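Local coordinates for glutathione S-transferase (Bombyx mori, PDB 5ZFG), which metabolises the insecticide diazinon and probably does so as a glutathione transferase, joining glutathione to reactive substrates, at residues B[162-167]-B[199-204]; B[55-60]-B[71-76]. All coordinates share one frame; numbering follows the deposited sequence. Where two conformers were deposited one is given.

Interaction 1: residues B[162-167]-B[199-204]; sequences PLINST and KISESA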
loop_
_atom_site.group_PDB
_atom_site.type_symbol
_atom_site.label_atom_id
_atom_site.label_comp_id
_atom_site.label_asym_id
_atom_site.label_seq_id
_atom_site.Cartn_x
_atom_site.Cartn_y
_atom_site.Cartn_z
ATOM N N PRO B 162 8.667 7.967 2.932
ATOM C CA PRO B 162 9.074 6.627 2.488
ATOM C C PRO B 162 9.997 6.679 1.286
ATOM O O PRO B 162 10.961 5.902 1.230
ATOM C CB PRO B 162 7.727 5.931 2.186
ATOM C CG PRO B 162 6.725 6.689 3.051
ATOM C CD PRO B 162 7.202 8.104 2.956
ATOM N N LEU B 163 9.756 7.599 0.341
ATOM C CA LEU B 163 10.639 7.663 -0.821
ATOM C C LEU B 163 12.018 8.191 -0.435
ATOM O O LEU B 163 13.034 7.718 -0.957
ATOM C CB LEU B 163 10.010 8.529 -1.914
ATOM C CG LEU B 163 8.665 7.997 -2.467
ATOM C CD1 LEU B 163 7.909 9.078 -3.241
ATOM C CD2 LEU B 163 8.935 6.777 -3.344
ATOM N N ILE B 164 12.070 9.153 0.493
ATOM C CA ILE B 164 13.366 9.655 0.957
ATOM C C ILE B 164 14.178 8.517 1.561
ATOM O O ILE B 164 15.348 8.307 1.228
ATOM C CB ILE B 164 13.179 10.796 1.975
ATOM C CG1 ILE B 164 12.814 12.111 1.265
ATOM C CG2 ILE B 164 14.461 10.921 2.830
ATOM C CD1 ILE B 164 13.953 12.694 0.437
ATOM N N ASN B 165 13.553 7.747 2.447
ATOM C CA ASN B 165 14.272 6.691 3.141
ATOM C C ASN B 165 14.600 5.503 2.238
ATOM O O ASN B 165 15.603 4.818 2.471
ATOM C CB ASN B 165 13.467 6.284 4.367
ATOM C CG ASN B 165 13.473 7.376 5.413
ATOM O OD1 ASN B 165 14.551 7.843 5.806
ATOM N ND2 ASN B 165 12.300 7.810 5.853
ATOM N N SER B 166 13.795 5.238 1.205
ATOM C CA SER B 166 14.225 4.273 0.195
ATOM C C SER B 166 15.480 4.777 -0.524
ATOM O O SER B 166 16.459 4.039 -0.694
ATOM C CB SER B 166 13.092 4.015 -0.801
ATOM O OG SER B 166 11.968 3.410 -0.164
ATOM N N THR B 167 15.462 6.045 -0.948
ATOM C CA THR B 167 16.595 6.627 -1.670
ATOM C C THR B 167 17.833 6.712 -0.785
ATOM O O THR B 167 18.964 6.567 -1.272
ATOM C CB THR B 167 16.209 8.018 -2.185
ATOM O OG1 THR B 167 14.966 7.934 -2.915
ATOM C CG2 THR B 167 17.304 8.580 -3.095
ATOM N N LYS B 199 18.151 14.193 9.952
ATOM C CA LYS B 199 18.958 13.568 11.003
ATOM C C LYS B 199 18.463 12.171 11.341
ATOM O O LYS B 199 19.266 11.298 11.687
ATOM C CB LYS B 199 18.944 14.423 12.271
ATOM C CG LYS B 199 20.136 15.342 12.433
ATOM C CD LYS B 199 20.242 15.823 13.876
ATOM C CE LYS B 199 21.514 16.623 14.108
ATOM N NZ LYS B 199 21.302 18.049 13.736
ATOM N N ILE B 200 17.147 11.955 11.284
ATOM C CA ILE B 200 16.579 10.631 11.535
ATOM C C ILE B 200 17.035 9.646 10.460
ATOM O O ILE B 200 17.458 8.523 10.762
ATOM C CB ILE B 200 15.040 10.728 11.617
ATOM C CG1 ILE B 200 14.620 11.563 12.832
ATOM C CG2 ILE B 200 14.408 9.330 11.700
ATOM C CD1 ILE B 200 13.143 11.938 12.854
ATOM N N SER B 201 16.975 10.060 9.191
ATOM C CA SER B 201 17.472 9.208 8.107
ATOM C C SER B 201 18.978 9.000 8.211
ATOM O O SER B 201 19.484 7.897 7.968
ATOM C CB SER B 201 17.131 9.829 6.755
ATOM O OG SER B 201 15.749 10.066 6.593
ATOM N N GLU B 202 19.709 10.056 8.572
ATOM C CA GLU B 202 21.165 9.984 8.564
ATOM C C GLU B 202 21.678 9.020 9.623
ATOM O O GLU B 202 22.641 8.285 9.387
ATOM C CB GLU B 202 21.754 11.374 8.782
ATOM C CG GLU B 202 23.244 11.451 8.499
ATOM C CD GLU B 202 23.756 12.860 8.675
ATOM O OE1 GLU B 202 23.780 13.331 9.833
ATOM O OE2 GLU B 202 24.097 13.505 7.657
ATOM N N SER B 203 21.052 9.003 10.795
ATOM C CA SER B 203 21.474 8.073 11.839
ATOM C C SER B 203 21.338 6.628 11.373
ATOM O O SER B 203 22.211 5.793 11.639
ATOM C CB SER B 203 20.659 8.317 13.109
ATOM O OG SER B 203 20.945 7.351 14.100
ATOM N N ALA B 204 20.244 6.313 10.671
ATOM C CA ALA B 204 20.098 4.975 10.106
ATOM C C ALA B 204 21.112 4.734 8.993
ATOM O O ALA B 204 21.668 3.637 8.891
ATOM C CB ALA B 204 18.680 4.775 9.569
#
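The hydroxyl of Ser201 donates to the side-chain carbonyl of Asn165, with OG 2.6 Å from OD1, and this single hydrogen bond carries a small contact that buries 80 Å² between the two helices. The Ser201 side chain leaves its helix toward the 162-167 segment, whereas Asn165 sets out past the neighbouring helix and bends back at its end. A chi1 of -70° sets its CG beside the backbone N, and the amide is then turned about the CB-CG bond (chi2 -53°) to bring OD1 to the serine. The C=O...OG angle is 144°, and the hydroxyl lies tilted from the amide plane. Beside this bridge, Ile164 offers its CG2 branch at 4.1 Å from Ser201 OG, a light van der Waals touch between a methyl and the hydroxyl oxygen, while the isoleucine also packs against Trp186 of helix 181-193. The CA atoms of Asn165 and Ser201 are 6.4 Å apart, close enough for two short polar side chains to bridge the helices. The other end of the Asn165 amide is held too: ND2 hydrogen-bonds to Gln19 OE1 and Ser16 OG on helix 12-23, fixing which end is oxygen and which nitrogen. Thus helix 160-172, running through the all-helical C-terminal domain characteristic of glutathione transferases, is tied both to helix 195-208 of that domain and to the thioredoxin-like N-terminal domain. A leucine in place of Asn165 would probably leave the Ser201 hydroxyl without this acceptor, and Ser16 and Gln19 without their amide donor, at a buried site. The chemistry implies a directional join: the buried amide accepts at one end and donates at the other, a pattern consistent with one amide orientation.

Interaction 2: residues B[55-60]-B[71-76]; sequences PVLDDE and LQYICD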
loop_
_atom_site.group_PDB
_atom_site.type_symbol
_atom_site.label_atom_id
_atom_site.label_comp_id
_atom_site.label_asym_id
_atom_site.label_seq_id
_atom_site.Cartn_x
_atom_site.Cartn_y
_atom_site.Cartn_z
ATOM N N PRO B 55 7.344 -1.200 11.666
ATOM C CA PRO B 55 6.846 -0.778 12.978
ATOM C C PRO B 55 5.404 -1.166 13.319
ATOM O O PRO B 55 4.643 -1.632 12.465
ATOM C CB PRO B 55 6.969 0.746 12.895
ATOM C CG PRO B 55 6.615 1.042 11.468
ATOM C CD PRO B 55 7.283 -0.087 10.691
ATOM N N VAL B 56 5.020 -0.925 14.576
ATOM C CA VAL B 56 3.616 -0.966 14.983
ATOM C C VAL B 56 3.382 0.171 15.969
ATOM O O VAL B 56 4.257 0.498 16.774
ATOM C CB VAL B 56 3.216 -2.346 15.567
ATOM C CG1 VAL B 56 4.012 -2.703 16.837
ATOM C CG2 VAL B 56 1.708 -2.421 15.817
ATOM N N LEU B 57 2.223 0.813 15.854
ATOM C CA LEU B 57 1.817 1.917 16.722
ATOM C C LEU B 57 0.818 1.427 17.753
ATOM O O LEU B 57 -0.086 0.653 17.436
ATOM C CB LEU B 57 1.193 3.039 15.886
ATOM C CG LEU B 57 0.866 4.367 16.568
ATOM C CD1 LEU B 57 2.120 5.211 16.748
ATOM C CD2 LEU B 57 -0.190 5.123 15.752
ATOM N N ASP B 58 0.980 1.885 18.995
ATOM C CA ASP B 58 -0.005 1.671 20.049
ATOM C C ASP B 58 -0.524 3.040 20.482
ATOM O O ASP B 58 0.191 3.802 21.143
ATOM C CB ASP B 58 0.608 0.902 21.219
ATOM C CG ASP B 58 -0.331 0.807 22.426
ATOM O OD1 ASP B 58 -1.497 1.257 22.347
ATOM O OD2 ASP B 58 0.113 0.272 23.463
ATOM N N ASP B 59 -1.759 3.351 20.096
ATOM C CA ASP B 59 -2.411 4.618 20.442
ATOM C C ASP B 59 -3.492 4.285 21.463
ATOM O O ASP B 59 -4.620 3.940 21.108
ATOM C CB ASP B 59 -2.997 5.328 19.214
ATOM C CG ASP B 59 -3.377 6.778 19.509
ATOM O OD1 ASP B 59 -3.186 7.220 20.673
ATOM O OD2 ASP B 59 -3.856 7.484 18.595
ATOM N N GLU B 60 -3.128 4.361 22.744
ATOM C CA GLU B 60 -4.083 4.139 23.830
ATOM C C GLU B 60 -4.797 2.797 23.668
ATOM O O GLU B 60 -5.988 2.665 23.940
ATOM C CB GLU B 60 -5.082 5.301 23.899
ATOM C CG GLU B 60 -5.896 5.404 25.175
ATOM C CD GLU B 60 -6.687 6.700 25.261
ATOM O OE1 GLU B 60 -7.172 7.029 26.365
ATOM O OE2 GLU B 60 -6.827 7.388 24.225
ATOM N N LEU B 71 1.146 6.348 8.828
ATOM C CA LEU B 71 1.340 7.721 8.360
ATOM C C LEU B 71 0.002 8.415 8.110
ATOM O O LEU B 71 -0.215 9.568 8.524
ATOM C CB LEU B 71 2.186 7.735 7.084
ATOM C CG LEU B 71 3.664 7.328 7.203
ATOM C CD1 LEU B 71 4.316 7.227 5.843
ATOM C CD2 LEU B 71 4.391 8.347 8.074
ATOM N N GLN B 72 -0.910 7.729 7.431
ATOM C CA GLN B 72 -2.221 8.316 7.147
ATOM C C GLN B 72 -3.007 8.582 8.430
ATOM O O GLN B 72 -3.668 9.626 8.565
ATOM C CB GLN B 72 -2.983 7.387 6.199
ATOM C CG GLN B 72 -2.305 7.327 4.817
ATOM C CD GLN B 72 -2.686 6.109 3.996
ATOM O OE1 GLN B 72 -2.961 5.044 4.540
ATOM N NE2 GLN B 72 -2.685 6.264 2.667
ATOM N N TYR B 73 -2.906 7.671 9.398
ATOM C CA TYR B 73 -3.692 7.784 10.625
ATOM C C TYR B 73 -3.206 8.938 11.491
ATOM O O TYR B 73 -4.016 9.702 12.019
ATOM C CB TYR B 73 -3.623 6.472 11.397
ATOM C CG TYR B 73 -4.137 6.554 12.831
ATOM C CD1 TYR B 73 -5.490 6.696 13.084
ATOM C CD2 TYR B 73 -3.263 6.494 13.902
ATOM C CE1 TYR B 73 -5.970 6.771 14.381
ATOM C CE2 TYR B 73 -3.730 6.578 15.213
ATOM C CZ TYR B 73 -5.088 6.712 15.435
ATOM O OH TYR B 73 -5.576 6.775 16.725
ATOM N N ILE B 74 -1.887 9.087 11.627
ATOM C CA ILE B 74 -1.350 10.173 12.444
ATOM C C ILE B 74 -1.831 11.525 11.921
ATOM O O ILE B 74 -2.212 12.417 12.698
ATOM C CB ILE B 74 0.189 10.080 12.490
ATOM C CG1 ILE B 74 0.620 8.881 13.332
ATOM C CG2 ILE B 74 0.776 11.377 13.039
ATOM C CD1 ILE B 74 -0.316 8.525 14.435
ATOM N N CYS B 75 -1.879 11.684 10.595
ATOM C CA CYS B 75 -2.376 12.928 10.007
ATOM C C CYS B 75 -3.883 13.069 10.184
ATOM O O CYS B 75 -4.363 14.114 10.641
ATOM C CB CYS B 75 -2.006 13.003 8.526
ATOM S SG CYS B 75 -0.244 13.029 8.201
ATOM N N ASP B 76 -4.646 12.028 9.820
ATOM C CA ASP B 76 -6.111 12.080 9.920
ATOM C C ASP B 76 -6.572 12.351 11.347
ATOM O O ASP B 76 -7.542 13.084 11.565
ATOM C CB ASP B 76 -6.741 10.763 9.449
ATOM C CG ASP B 76 -6.593 10.524 7.948
ATOM O OD1 ASP B 76 -6.307 11.481 7.201
ATOM O OD2 ASP B 76 -6.787 9.355 7.528
#
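Tyr73 and Asp59 meet through one short hydrogen bond, the phenol OH donating to OD2 at 2.6 Å. It reaches the anti side of the carboxylate, 30° out of its plane, and ring and carboxylate planes are turned 67° apart. Tyr78 OH also bonds to Asp59 OD2, so two phenols grip one oxygen. Next to this, Leu57 supplies the apolar part: its CD2 lies 3.7 Å from Ile74 CD1 and, at the edge of the tyrosine ring, 3.8 Å from Tyr73 CD2. With CG anti to the backbone N, Leu57 sends that methyl into the angle between the two helix side chains. This is strand-to-helix packing in the thioredoxin-like domain: strand 56-59 follows cis-Pro55, and helix 67-78 covers one face of the sheet, their short axes 27° from parallel and 11.1 Å apart. At that separation the contacts across are all between side chains. Around the tyrosine, Phe62 makes an edge-to-face contact and Ala93 of the second subunit packs against it. The contact gives out towards the strand's end: Asp58 is partly exposed, its OD1 bonded to Gly61 N, and the strand gives way to a turn at exposed Glu60.

Interactions 1 and 2 belong to different domains, helical and thioredoxin-like, and their centres are 19 Å apart, yet the two meet directly: Pro162 CG packs 3.7 Å from Leu71 CD1 across the domain boundary. Helix 12-23 is a second connection, since Asn165 of interaction 1 reaches it, while Leu71 touches its Ala20 and Ile74 its Leu21. Interaction 1 lies nearer the middle of the chain, about 7 Å from its centre against about 14 Å for the centre of interaction 2, which adjoins the second subunit. Pro55 of interaction 2 follows a cis peptide bond, as does the proline beside the glutathione site in related transferases, so the Pro55 end of 55-60 probably borders that pocket.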